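Local coordinates for response regulator receiver protein (Pseudoalteromonas atlantica T6c, PDB 3KTO), which probably works as a CheY-like receiver domain that relays signals in a bacterial two-component-type pathway, perhaps in the control of transcription, at residues P7-V12 and G53-A58; E40-Q45 and E72-R77; T83-S88 and A101-F106. All coordinates share one frame; numbering follows the deposited sequence.

Interaction 1: residues P7-V12 and G53-A58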
ATOM      1  N   PRO A   7      18.299 -12.593 -22.732  1.00 40.67           N
ATOM      2  CA  PRO A   7      17.944 -12.993 -21.350  1.00 39.75           C
ATOM      3  C   PRO A   7      16.716 -12.237 -20.857  1.00 37.53           C
ATOM      4  O   PRO A   7      16.696 -11.007 -20.818  1.00 38.59           O
ATOM      5  CB  PRO A   7      19.159 -12.701 -20.486  1.00 40.25           C
ATOM      6  CG  PRO A   7      20.277 -12.898 -21.495  1.00 40.94           C
ATOM      7  CD  PRO A   7      19.734 -12.262 -22.793  1.00 41.92           C
ATOM      8  N   ILE A   8      15.697 -12.991 -20.469  1.00 35.86           N
ATOM      9  CA  ILE A   8      14.451 -12.405 -20.004  1.00 33.34           C
ATOM     10  C   ILE A   8      14.097 -12.804 -18.581  1.00 30.55           C
ATOM     11  O   ILE A   8      14.272 -13.953 -18.191  1.00 28.45           O
ATOM     12  CB  ILE A   8      13.284 -12.846 -20.903  1.00 34.76           C
ATOM     13  CG1 ILE A   8      13.673 -12.676 -22.374  1.00 37.27           C
ATOM     14  CG2 ILE A   8      12.035 -12.042 -20.569  1.00 36.30           C
ATOM     15  CD1 ILE A   8      12.658 -13.224 -23.347  1.00 36.83           C
ATOM     16  N   ILE A   9      13.602 -11.841 -17.809  1.00 29.06           N
ATOM     17  CA  ILE A   9      13.154 -12.098 -16.447  1.00 23.84           C
ATOM     18  C   ILE A   9      11.713 -11.621 -16.374  1.00 23.93           C
ATOM     19  O   ILE A   9      11.421 -10.455 -16.634  1.00 24.66           O
ATOM     20  CB  ILE A   9      13.982 -11.354 -15.385  1.00 25.37           C
ATOM     21  CG1 ILE A   9      15.357 -12.013 -15.246  1.00 24.75           C
ATOM     22  CG2 ILE A   9      13.254 -11.384 -14.031  1.00 24.20           C
ATOM     23  CD1 ILE A   9      16.163 -11.507 -14.069  1.00 27.29           C
ATOM     24  N   TYR A  10      10.815 -12.537 -16.039  1.00 22.12           N
ATOM     25  CA  TYR A  10       9.403 -12.217 -15.939  1.00 22.75           C
ATOM     26  C   TYR A  10       9.061 -11.647 -14.572  1.00 22.81           C
ATOM     27  O   TYR A  10       9.410 -12.234 -13.541  1.00 22.61           O
ATOM     28  CB  TYR A  10       8.552 -13.470 -16.172  1.00 24.67           C
ATOM     29  CG  TYR A  10       8.710 -14.096 -17.541  1.00 26.03           C
ATOM     30  CD1 TYR A  10       8.478 -13.355 -18.698  1.00 27.25           C
ATOM     31  CD2 TYR A  10       9.075 -15.435 -17.678  1.00 26.97           C
ATOM     32  CE1 TYR A  10       8.605 -13.931 -19.963  1.00 28.26           C
ATOM     33  CE2 TYR A  10       9.205 -16.024 -18.936  1.00 28.64           C
ATOM     34  CZ  TYR A  10       8.967 -15.263 -20.074  1.00 30.57           C
ATOM     35  OH  TYR A  10       9.094 -15.836 -21.320  1.00 33.21           O
ATOM     36  N   LEU A  11       8.376 -10.507 -14.571  1.00 20.26           N
ATOM     37  CA  LEU A  11       7.938  -9.872 -13.336  1.00 18.65           C
ATOM     38  C   LEU A  11       6.412  -9.957 -13.267  1.00 17.92           C
ATOM     39  O   LEU A  11       5.715  -9.496 -14.166  1.00 17.40           O
ATOM     40  CB  LEU A  11       8.379  -8.405 -13.285  1.00 20.52           C
ATOM     41  CG  LEU A  11       7.800  -7.548 -12.145  1.00 23.35           C
ATOM     42  CD1 LEU A  11       8.118  -8.169 -10.791  1.00 22.65           C
ATOM     43  CD2 LEU A  11       8.367  -6.142 -12.220  1.00 25.84           C
ATOM     44  N   VAL A  12       5.896 -10.581 -12.213  1.00 15.64           N
ATOM     45  CA  VAL A  12       4.453 -10.697 -12.026  1.00 14.79           C
ATOM     46  C   VAL A  12       4.135  -9.916 -10.747  1.00 17.00           C
ATOM     47  O   VAL A  12       4.523 -10.311  -9.646  1.00 13.77           O
ATOM     48  CB  VAL A  12       4.029 -12.172 -11.878  1.00 14.72           C
ATOM     49  CG1 VAL A  12       2.523 -12.292 -11.953  1.00 16.44           C
ATOM     50  CG2 VAL A  12       4.668 -13.011 -12.971  1.00 15.32           C
ATOM     51  N   GLY A  53      14.988 -16.078 -15.294  1.00 26.25           N
ATOM     52  CA  GLY A  53      14.494 -15.917 -13.935  1.00 22.86           C
ATOM     53  C   GLY A  53      13.125 -15.270 -13.821  1.00 21.72           C
ATOM     54  O   GLY A  53      12.511 -14.908 -14.829  1.00 20.27           O
HETATM   55  N   MSE A  54      12.643 -15.134 -12.588  1.00 18.89           N
HETATM   56  CA  MSE A  54      11.346 -14.521 -12.328  1.00 18.15           C
HETATM   57  C   MSE A  54      11.333 -13.728 -11.019  1.00 17.87           C
HETATM   58  O   MSE A  54      12.105 -13.994 -10.104  1.00 16.12           O
HETATM   59  CB  MSE A  54      10.239 -15.587 -12.267  1.00 18.84           C
HETATM   60  CG  MSE A  54       9.873 -16.218 -13.617  1.00 25.32           C
HETATM   61 SE   MSE A  54       8.267 -17.328 -13.562  1.00 32.11          SE
HETATM   62  CE  MSE A  54       7.063 -16.008 -12.949  1.00 23.51           C
ATOM     63  N   ILE A  55      10.445 -12.745 -10.959  1.00 16.83           N
ATOM     64  CA  ILE A  55      10.252 -11.916  -9.772  1.00 15.91           C
ATOM     65  C   ILE A  55       8.743 -11.931  -9.605  1.00 17.30           C
ATOM     66  O   ILE A  55       8.000 -11.605 -10.542  1.00 15.30           O
ATOM     67  CB  ILE A  55      10.737 -10.485  -9.979  1.00 15.44           C
ATOM     68  CG1 ILE A  55      12.236 -10.497 -10.294  1.00 18.63           C
ATOM     69  CG2 ILE A  55      10.438  -9.653  -8.729  1.00 19.91           C
ATOM     70  CD1 ILE A  55      12.863  -9.109 -10.435  1.00 18.62           C
ATOM     71  N   ILE A  56       8.288 -12.336  -8.425  1.00 13.49           N
ATOM     72  CA  ILE A  56       6.858 -12.449  -8.185  1.00 14.17           C
ATOM     73  C   ILE A  56       6.438 -11.842  -6.853  1.00 15.10           C
ATOM     74  O   ILE A  56       7.075 -12.077  -5.823  1.00 14.56           O
ATOM     75  CB  ILE A  56       6.434 -13.941  -8.204  1.00 13.84           C
ATOM     76  CG1 ILE A  56       6.914 -14.615  -9.499  1.00 16.52           C
ATOM     77  CG2 ILE A  56       4.932 -14.069  -8.074  1.00 15.00           C
ATOM     78  CD1 ILE A  56       6.584 -16.126  -9.556  1.00 20.36           C
ATOM     79  N   GLU A  57       5.366 -11.054  -6.900  1.00 13.92           N
ATOM     80  CA  GLU A  57       4.785 -10.427  -5.718  1.00 14.89           C
ATOM     81  C   GLU A  57       4.050 -11.574  -5.037  1.00 14.58           C
ATOM     82  O   GLU A  57       3.264 -12.282  -5.671  1.00 11.88           O
ATOM     83  CB  GLU A  57       3.809  -9.315  -6.140  1.00 14.63           C
ATOM     84  CG  GLU A  57       2.682  -8.985  -5.148  1.00 17.49           C
ATOM     85  CD  GLU A  57       3.166  -8.490  -3.797  1.00 21.88           C
ATOM     86  OE1 GLU A  57       3.891  -7.469  -3.744  1.00 19.03           O
ATOM     87  OE2 GLU A  57       2.813  -9.124  -2.779  1.00 20.19           O
ATOM     88  N   ALA A  58       4.326 -11.770  -3.755  1.00 12.58           N
ATOM     89  CA  ALA A  58       3.718 -12.859  -3.000  1.00 12.63           C
ATOM     90  C   ALA A  58       2.203 -12.817  -2.908  1.00 10.50           C
ATOM     91  O   ALA A  58       1.554 -13.869  -2.906  1.00 14.11           O
ATOM     92  CB  ALA A  58       4.314 -12.916  -1.565  1.00 10.69           C
TER
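Residues 8-12 and 53-57 run as neighbouring parallel strands and stitch their backbones together with four hydrogen bonds. Tyr-10 N gives to Gly-53 O at 3.2 Å, meeting an in-plane lone pair. The other three are straighter and lie nearly along the C=O axes: Ile-55 N to Tyr-10 O at 2.8 Å, Val-12 N to Ile-55 O at 2.9 Å and Glu-57 N to Val-12 O at 3.0 Å.

On one face Ile-9, Leu-11 and Ile-55 form a branched aliphatic patch. Leu-11, with CG anti to its backbone N, swings CD1 obliquely across Ile-55 to meet CG2 at a tight 3.4 Å, while Ile-9 CG2 rests on Ile-55 CG1 at 4.0 Å. An alanine in place of Ile-9 would remove CG1, CG2 and CD1 and would probably loosen the packing over Gly-53 and Ile-55, and against Ile-33.

The other face carries Tyr-10, Val-12 and selenomethionine Met-54, whose chain bends at its last torsion so that CE lies beside Val-12 CG2, 3.8 Å away. Ser-48 N holds the Tyr-10 hydroxyl. Glu-57 ends the strand, probably at the position of the phosphorylated aspartate of typical receiver domains; its OE1 forms a salt bridge with Lys-109 and its OE2 takes the backbone N-H of His-59, so the carboxylate, gripped at both oxygens, is probably ionised at the C-terminal end of an otherwise apolar pair of central strands.

Interaction 2: residues E40-Q45 and E72-R77; sequences ESFMRQ and ETLVKR
Selenomethionine Met-43, next to Phe-42, reaches across to helix 66-76, and three side chains receive its outer end, Thr-73 and Arg-77 at CE and Leu-74 at SE. Its chain folds at chi2 (-57°) and again at chi3 (-122°, well off a staggered position), which brings CE to 3.6 Å from Thr-73 CG2 and the same distance from Arg-77 NH1. The methyl sits over one face of the Arg-77 guanidinium. Thr-73 CG2 lies above that same face, 3.5 Å from the plane but displaced toward the rim, so the flat cation, its chain extended from CG to NE, backs onto two methyl groups.

The two helices lie on one side of the parallel sheet of the receiver fold, with Met-54 of strand 51-57 beneath both Phe-42 and Leu-74.

Closer to the sheet, Phe-42 and Leu-74 approach tip to tip, ring atom CE2 standing 3.9 Å from Leu-74 CD1. Phe-42 CG is anti to its backbone N (chi1 175°), and Phe-36 and Tyr-10 each meet its ring edge-to-face. Leu-74 turns its other methyl, CD2, to Met-43 SE at 4.1 Å, while Thr-73 OG1 is tied back to Glu-69 O.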
ATOM      1  N   GLU A  40      -3.053 -14.891 -13.800  1.00 26.60           N
ATOM      2  CA  GLU A  40      -3.851 -15.297 -14.949  1.00 30.46           C
ATOM      3  C   GLU A  40      -3.174 -14.839 -16.245  1.00 30.43           C
ATOM      4  O   GLU A  40      -3.024 -15.615 -17.183  1.00 29.78           O
ATOM      5  CB  GLU A  40      -5.248 -14.692 -14.845  1.00 34.70           C
ATOM      6  CG  GLU A  40      -6.138 -14.978 -16.032  1.00 39.43           C
ATOM      7  CD  GLU A  40      -7.450 -14.224 -15.959  1.00 43.29           C
ATOM      8  OE1 GLU A  40      -7.423 -12.974 -15.949  1.00 45.83           O
ATOM      9  OE2 GLU A  40      -8.508 -14.879 -15.908  1.00 45.30           O
ATOM     10  N   SER A  41      -2.761 -13.575 -16.283  1.00 28.71           N
ATOM     11  CA  SER A  41      -2.096 -13.022 -17.454  1.00 29.82           C
ATOM     12  C   SER A  41      -0.778 -13.733 -17.750  1.00 31.12           C
ATOM     13  O   SER A  41      -0.473 -14.035 -18.906  1.00 29.98           O
ATOM     14  CB  SER A  41      -1.833 -11.533 -17.254  1.00 32.53           C
ATOM     15  OG  SER A  41      -1.171 -10.997 -18.381  1.00 38.04           O
ATOM     16  N   PHE A  42       0.011 -13.998 -16.711  1.00 27.31           N
ATOM     17  CA  PHE A  42       1.281 -14.682 -16.911  1.00 26.82           C
ATOM     18  C   PHE A  42       1.090 -16.110 -17.403  1.00 29.45           C
ATOM     19  O   PHE A  42       1.893 -16.609 -18.186  1.00 30.30           O
ATOM     20  CB  PHE A  42       2.098 -14.743 -15.623  1.00 23.91           C
ATOM     21  CG  PHE A  42       3.352 -15.551 -15.761  1.00 22.86           C
ATOM     22  CD1 PHE A  42       4.440 -15.050 -16.475  1.00 23.00           C
ATOM     23  CD2 PHE A  42       3.422 -16.841 -15.246  1.00 22.32           C
ATOM     24  CE1 PHE A  42       5.581 -15.825 -16.680  1.00 22.87           C
ATOM     25  CE2 PHE A  42       4.555 -17.623 -15.445  1.00 22.81           C
ATOM     26  CZ  PHE A  42       5.638 -17.111 -16.168  1.00 25.76           C
HETATM   27  N   MSE A  43       0.043 -16.773 -16.920  1.00 31.45           N
HETATM   28  CA  MSE A  43      -0.221 -18.153 -17.311  1.00 35.86           C
HETATM   29  C   MSE A  43      -0.610 -18.308 -18.776  1.00 37.39           C
HETATM   30  O   MSE A  43      -0.693 -19.425 -19.280  1.00 36.35           O
HETATM   31  CB  MSE A  43      -1.299 -18.768 -16.415  1.00 37.01           C
HETATM   32  CG  MSE A  43      -0.826 -19.037 -15.003  1.00 40.31           C
HETATM   33 SE   MSE A  43       0.722 -20.183 -14.963  1.00 47.43          SE
HETATM   34  CE  MSE A  43      -0.039 -21.596 -13.868  1.00 43.08           C
ATOM     35  N   ARG A  44      -0.841 -17.191 -19.460  1.00 39.66           N
ATOM     36  CA  ARG A  44      -1.197 -17.220 -20.880  1.00 41.32           C
ATOM     37  C   ARG A  44       0.070 -17.021 -21.696  1.00 42.75           C
ATOM     38  O   ARG A  44       0.057 -17.109 -22.922  1.00 42.16           O
ATOM     39  CB  ARG A  44      -2.172 -16.092 -21.216  1.00 42.94           C
ATOM     40  CG  ARG A  44      -3.594 -16.301 -20.746  1.00 44.84           C
ATOM     41  CD  ARG A  44      -4.420 -15.063 -21.040  1.00 48.30           C
ATOM     42  NE  ARG A  44      -5.855 -15.290 -20.895  1.00 52.29           N
ATOM     43  CZ  ARG A  44      -6.437 -15.761 -19.796  1.00 54.91           C
ATOM     44  NH1 ARG A  44      -5.708 -16.064 -18.729  1.00 57.21           N
ATOM     45  NH2 ARG A  44      -7.754 -15.921 -19.760  1.00 55.42           N
ATOM     46  N   GLN A  45       1.163 -16.752 -20.993  1.00 43.66           N
ATOM     47  CA  GLN A  45       2.450 -16.497 -21.618  1.00 45.65           C
ATOM     48  C   GLN A  45       3.229 -17.758 -21.926  1.00 47.08           C
ATOM     49  O   GLN A  45       3.397 -18.622 -21.070  1.00 47.73           O
ATOM     50  CB  GLN A  45       3.285 -15.597 -20.707  1.00 45.61           C
ATOM     51  CG  GLN A  45       4.686 -15.299 -21.208  1.00 46.47           C
ATOM     52  CD  GLN A  45       4.684 -14.521 -22.505  1.00 46.63           C
ATOM     53  OE1 GLN A  45       4.014 -13.500 -22.623  1.00 44.79           O
ATOM     54  NE2 GLN A  45       5.442 -14.997 -23.483  1.00 47.08           N
ATOM     55  N   GLU A  72       4.666 -22.348  -6.804  1.00 18.31           N
ATOM     56  CA  GLU A  72       4.483 -23.768  -6.514  1.00 20.17           C
ATOM     57  C   GLU A  72       3.926 -24.511  -7.736  1.00 20.64           C
ATOM     58  O   GLU A  72       4.363 -25.614  -8.053  1.00 21.62           O
ATOM     59  CB  GLU A  72       3.547 -23.941  -5.316  1.00 20.89           C
ATOM     60  CG  GLU A  72       4.081 -23.284  -4.041  1.00 21.90           C
ATOM     61  CD  GLU A  72       3.099 -23.320  -2.881  1.00 22.08           C
ATOM     62  OE1 GLU A  72       1.883 -23.439  -3.117  1.00 22.34           O
ATOM     63  OE2 GLU A  72       3.549 -23.199  -1.724  1.00 23.36           O
ATOM     64  N   THR A  73       2.970 -23.896  -8.420  1.00 21.46           N
ATOM     65  CA  THR A  73       2.372 -24.506  -9.597  1.00 23.11           C
ATOM     66  C   THR A  73       3.400 -24.724 -10.702  1.00 25.30           C
ATOM     67  O   THR A  73       3.473 -25.805 -11.287  1.00 26.14           O
ATOM     68  CB  THR A  73       1.235 -23.638 -10.154  1.00 24.97           C
ATOM     69  OG1 THR A  73       0.146 -23.634  -9.219  1.00 25.85           O
ATOM     70  CG2 THR A  73       0.760 -24.179 -11.509  1.00 26.96           C
ATOM     71  N   LEU A  74       4.186 -23.690 -10.986  1.00 24.68           N
ATOM     72  CA  LEU A  74       5.208 -23.767 -12.019  1.00 25.47           C
ATOM     73  C   LEU A  74       6.256 -24.819 -11.681  1.00 27.51           C
ATOM     74  O   LEU A  74       6.718 -25.547 -12.561  1.00 28.12           O
ATOM     75  CB  LEU A  74       5.888 -22.414 -12.192  1.00 25.12           C
ATOM     76  CG  LEU A  74       5.022 -21.259 -12.692  1.00 23.60           C
ATOM     77  CD1 LEU A  74       5.838 -19.986 -12.648  1.00 24.78           C
ATOM     78  CD2 LEU A  74       4.532 -21.539 -14.114  1.00 27.14           C
ATOM     79  N   VAL A  75       6.634 -24.895 -10.408  1.00 27.00           N
ATOM     80  CA  VAL A  75       7.625 -25.873  -9.977  1.00 28.81           C
ATOM     81  C   VAL A  75       7.044 -27.274 -10.132  1.00 30.31           C
ATOM     82  O   VAL A  75       7.745 -28.221 -10.476  1.00 30.13           O
ATOM     83  CB  VAL A  75       8.036 -25.648  -8.502  1.00 29.61           C
ATOM     84  CG1 VAL A  75       8.889 -26.819  -8.012  1.00 29.90           C
ATOM     85  CG2 VAL A  75       8.809 -24.344  -8.375  1.00 28.93           C
ATOM     86  N   LYS A  76       5.750 -27.395  -9.882  1.00 33.35           N
ATOM     87  CA  LYS A  76       5.077 -28.672 -10.011  1.00 37.69           C
ATOM     88  C   LYS A  76       5.064 -29.092 -11.484  1.00 39.18           C
ATOM     89  O   LYS A  76       5.136 -30.280 -11.796  1.00 38.29           O
ATOM     90  CB  LYS A  76       3.649 -28.559  -9.486  1.00 39.70           C
ATOM     91  CG  LYS A  76       3.014 -29.881  -9.153  1.00 45.08           C
ATOM     92  CD  LYS A  76       1.593 -29.694  -8.662  1.00 47.63           C
ATOM     93  CE  LYS A  76       1.049 -30.997  -8.100  1.00 50.17           C
ATOM     94  NZ  LYS A  76       1.163 -32.118  -9.077  1.00 50.15           N
ATOM     95  N   ARG A  77       4.984 -28.113 -12.385  1.00 40.46           N
ATOM     96  CA  ARG A  77       4.960 -28.388 -13.823  1.00 41.51           C
ATOM     97  C   ARG A  77       6.343 -28.491 -14.451  1.00 42.55           C
ATOM     98  O   ARG A  77       6.488 -28.393 -15.669  1.00 42.95           O
ATOM     99  CB  ARG A  77       4.161 -27.314 -14.556  1.00 42.72           C
ATOM    100  CG  ARG A  77       2.699 -27.278 -14.176  1.00 44.18           C
ATOM    101  CD  ARG A  77       1.961 -26.219 -14.957  1.00 45.82           C
ATOM    102  NE  ARG A  77       0.569 -26.126 -14.537  1.00 47.82           N
ATOM    103  CZ  ARG A  77      -0.306 -25.271 -15.051  1.00 49.66           C
ATOM    104  NH1 ARG A  77       0.067 -24.434 -16.010  1.00 49.13           N
ATOM    105  NH2 ARG A  77      -1.553 -25.246 -14.594  1.00 49.94           N
TER

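Interaction 3: residues T83-S88 and A101-F106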
ATOM      1  N   THR A  83      13.703 -17.793  -8.774  1.00 19.71           N
ATOM      2  CA  THR A  83      12.650 -16.828  -8.514  1.00 18.35           C
ATOM      3  C   THR A  83      12.852 -16.000  -7.254  1.00 19.33           C
ATOM      4  O   THR A  83      13.141 -16.531  -6.181  1.00 19.84           O
ATOM      5  CB  THR A  83      11.289 -17.534  -8.424  1.00 19.75           C
ATOM      6  OG1 THR A  83      11.022 -18.217  -9.658  1.00 20.99           O
ATOM      7  CG2 THR A  83      10.183 -16.531  -8.134  1.00 20.49           C
ATOM      8  N   ILE A  84      12.699 -14.690  -7.409  1.00 17.80           N
ATOM      9  CA  ILE A  84      12.816 -13.745  -6.306  1.00 16.63           C
ATOM     10  C   ILE A  84      11.377 -13.394  -5.915  1.00 15.56           C
ATOM     11  O   ILE A  84      10.621 -12.868  -6.730  1.00 17.90           O
ATOM     12  CB  ILE A  84      13.518 -12.434  -6.751  1.00 17.53           C
ATOM     13  CG1 ILE A  84      14.929 -12.724  -7.262  1.00 19.41           C
ATOM     14  CG2 ILE A  84      13.573 -11.460  -5.599  1.00 17.35           C
ATOM     15  CD1 ILE A  84      15.618 -11.490  -7.842  1.00 22.66           C
ATOM     16  N   VAL A  85      10.982 -13.707  -4.690  1.00 15.14           N
ATOM     17  CA  VAL A  85       9.636 -13.379  -4.239  1.00 11.83           C
ATOM     18  C   VAL A  85       9.687 -12.077  -3.421  1.00 15.25           C
ATOM     19  O   VAL A  85      10.568 -11.904  -2.581  1.00 14.53           O
ATOM     20  CB  VAL A  85       9.051 -14.530  -3.398  1.00 14.70           C
ATOM     21  CG1 VAL A  85       7.719 -14.115  -2.804  1.00 12.36           C
ATOM     22  CG2 VAL A  85       8.865 -15.772  -4.286  1.00 12.91           C
HETATM   23  N   MSE A  86       8.761 -11.158  -3.696  1.00 13.89           N
HETATM   24  CA  MSE A  86       8.715  -9.875  -3.006  1.00 14.51           C
HETATM   25  C   MSE A  86       7.333  -9.651  -2.405  1.00 16.98           C
HETATM   26  O   MSE A  86       6.331 -10.135  -2.928  1.00 14.01           O
HETATM   27  CB  MSE A  86       9.030  -8.740  -3.981  1.00 16.85           C
HETATM   28  CG  MSE A  86      10.376  -8.888  -4.697  1.00 22.31           C
HETATM   29 SE   MSE A  86      10.772  -7.384  -5.861  1.00 34.81          SE
HETATM   30  CE  MSE A  86      11.460  -6.187  -4.507  1.00 29.71           C
ATOM     31  N   ALA A  87       7.284  -8.917  -1.303  1.00 15.33           N
ATOM     32  CA  ALA A  87       6.012  -8.639  -0.647  1.00 16.54           C
ATOM     33  C   ALA A  87       6.136  -7.368   0.177  1.00 19.00           C
ATOM     34  O   ALA A  87       7.167  -7.116   0.796  1.00 19.61           O
ATOM     35  CB  ALA A  87       5.610  -9.821   0.254  1.00 14.21           C
ATOM     36  N   SER A  88       5.093  -6.552   0.151  1.00 23.82           N
ATOM     37  CA  SER A  88       5.083  -5.313   0.918  1.00 29.68           C
ATOM     38  C   SER A  88       4.388  -5.603   2.238  1.00 32.22           C
ATOM     39  O   SER A  88       4.301  -4.747   3.120  1.00 35.32           O
ATOM     40  CB  SER A  88       4.344  -4.219   0.146  1.00 30.65           C
ATOM     41  OG  SER A  88       3.092  -4.686  -0.320  1.00 37.89           O
ATOM     42  N   ALA A 101       8.990 -23.278  -1.464  1.00 19.68           N
ATOM     43  CA  ALA A 101       8.537 -23.300  -2.850  1.00 21.97           C
ATOM     44  C   ALA A 101       9.720 -23.085  -3.790  1.00 21.76           C
ATOM     45  O   ALA A 101       9.539 -22.870  -4.988  1.00 23.49           O
ATOM     46  CB  ALA A 101       7.476 -22.227  -3.070  1.00 21.54           C
ATOM     47  N   SER A 102      10.922 -23.131  -3.217  1.00 21.37           N
ATOM     48  CA  SER A 102      12.186 -22.977  -3.933  1.00 20.96           C
ATOM     49  C   SER A 102      12.612 -21.560  -4.305  1.00 20.54           C
ATOM     50  O   SER A 102      13.525 -21.385  -5.105  1.00 20.24           O
ATOM     51  CB  SER A 102      12.196 -23.832  -5.202  1.00 24.39           C
ATOM     52  OG  SER A 102      11.525 -23.169  -6.263  1.00 29.46           O
ATOM     53  N   ALA A 103      11.968 -20.551  -3.739  1.00 18.34           N
ATOM     54  CA  ALA A 103      12.346 -19.173  -4.047  1.00 17.45           C
ATOM     55  C   ALA A 103      13.836 -18.972  -3.774  1.00 19.51           C
ATOM     56  O   ALA A 103      14.356 -19.479  -2.786  1.00 19.15           O
ATOM     57  CB  ALA A 103      11.527 -18.205  -3.197  1.00 15.83           C
ATOM     58  N   ALA A 104      14.519 -18.246  -4.655  1.00 19.53           N
ATOM     59  CA  ALA A 104      15.950 -17.982  -4.472  1.00 21.03           C
ATOM     60  C   ALA A 104      16.150 -16.958  -3.354  1.00 21.61           C
ATOM     61  O   ALA A 104      17.163 -16.968  -2.668  1.00 23.61           O
ATOM     62  CB  ALA A 104      16.572 -17.467  -5.774  1.00 23.20           C
ATOM     63  N   ASP A 105      15.174 -16.072  -3.181  1.00 20.39           N
ATOM     64  CA  ASP A 105      15.229 -15.060  -2.125  1.00 20.38           C
ATOM     65  C   ASP A 105      13.822 -14.509  -1.903  1.00 18.98           C
ATOM     66  O   ASP A 105      12.944 -14.652  -2.754  1.00 17.17           O
ATOM     67  CB  ASP A 105      16.201 -13.925  -2.508  1.00 20.60           C
ATOM     68  CG  ASP A 105      16.643 -13.082  -1.300  1.00 24.73           C
ATOM     69  OD1 ASP A 105      16.464 -13.530  -0.152  1.00 24.58           O
ATOM     70  OD2 ASP A 105      17.183 -11.971  -1.502  1.00 24.77           O
ATOM     71  N   PHE A 106      13.612 -13.922  -0.731  1.00 18.09           N
ATOM     72  CA  PHE A 106      12.340 -13.316  -0.368  1.00 18.96           C
ATOM     73  C   PHE A 106      12.744 -11.907   0.067  1.00 22.28           C
ATOM     74  O   PHE A 106      13.552 -11.755   0.983  1.00 20.63           O
ATOM     75  CB  PHE A 106      11.705 -14.084   0.798  1.00 20.04           C
ATOM     76  CG  PHE A 106      10.322 -13.620   1.153  1.00 21.29           C
ATOM     77  CD1 PHE A 106       9.211 -14.227   0.599  1.00 20.99           C
ATOM     78  CD2 PHE A 106      10.138 -12.549   2.017  1.00 24.75           C
ATOM     79  CE1 PHE A 106       7.927 -13.779   0.899  1.00 22.91           C
ATOM     80  CE2 PHE A 106       8.856 -12.088   2.326  1.00 27.06           C
ATOM     81  CZ  PHE A 106       7.750 -12.704   1.766  1.00 24.60           C
TER
HETATM   82  O   HOH W   1      13.565 -20.157  -7.419  1.00 24.83           O
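Strand 83-87 takes up the chain returning from helix 92-100, and most of the polar bookkeeping is done at the junction. Thr-83 O accepts a short 2.7 Å bond from Ala-104 N, lying in the carbonyl plane. Val-85 N gives a straighter bond (167° at the hydrogen) to Asp-105 O at 2.9 Å. Thr-83 N gives instead to a water at 2.7 Å, which in turn donates a hydrogen bond to Ser-102 O at 2.6 Å.

Ser-102 is the C-prime residue of a Schellman motif: Ala-103 N bonds Ala-98 O and Ser-102 N bonds Met-99 O, which gives partners to two carbonyls of the last helical turn. Ser-102 OG donates a very short 2.4 Å bond to an in-plane lone pair of Ala-101 O, and Thr-83 OG1 bonds Leu-81 O. Asp-105 OD1 takes a weak bond from Phe-106 N, whereas OD2 lies close to Asp-119 OD2, a pairing that could raise the proton affinity of either carboxylate.

On the other face Val-85 CG2 meets Ala-103 CB, and CG1 crosses obliquely to Phe-106 CD1 at 3.7 Å, with the ring's CZ reaching Ala-87 CB at 3.9 Å.

The whole is a beta-alpha-beta crossover: helix 92-100 packs on Phe-106, helix 66-76 touches Thr-83, and helix 113-127 lies against Ile-84 on the opposite side of the sheet.

Interactions 1 and 3 belong to one parallel sheet and are joined edge to edge, since strands 51-57 and 83-87 are neighbours: Met-54 O and Ile-84 N lie 2.8 Å apart, a probable hydrogen bond. Interaction 1 is the buried centre, held by a regular backbone ladder with apolar faces, one aliphatic and one that includes an aromatic ring and a selenomethionine. Interaction 3, at the sheet's border, is only partly buried and brings in a water and a Schellman motif that ends a helix. Interaction 2 joins segments on two helices without hydrogen bonds across it, ranging from a buried ring to an exposed guanidinium. Strand 51-57 is common to interaction 1 and the underside of interaction 2; helix 66-76 reaches both interactions 2 and 3.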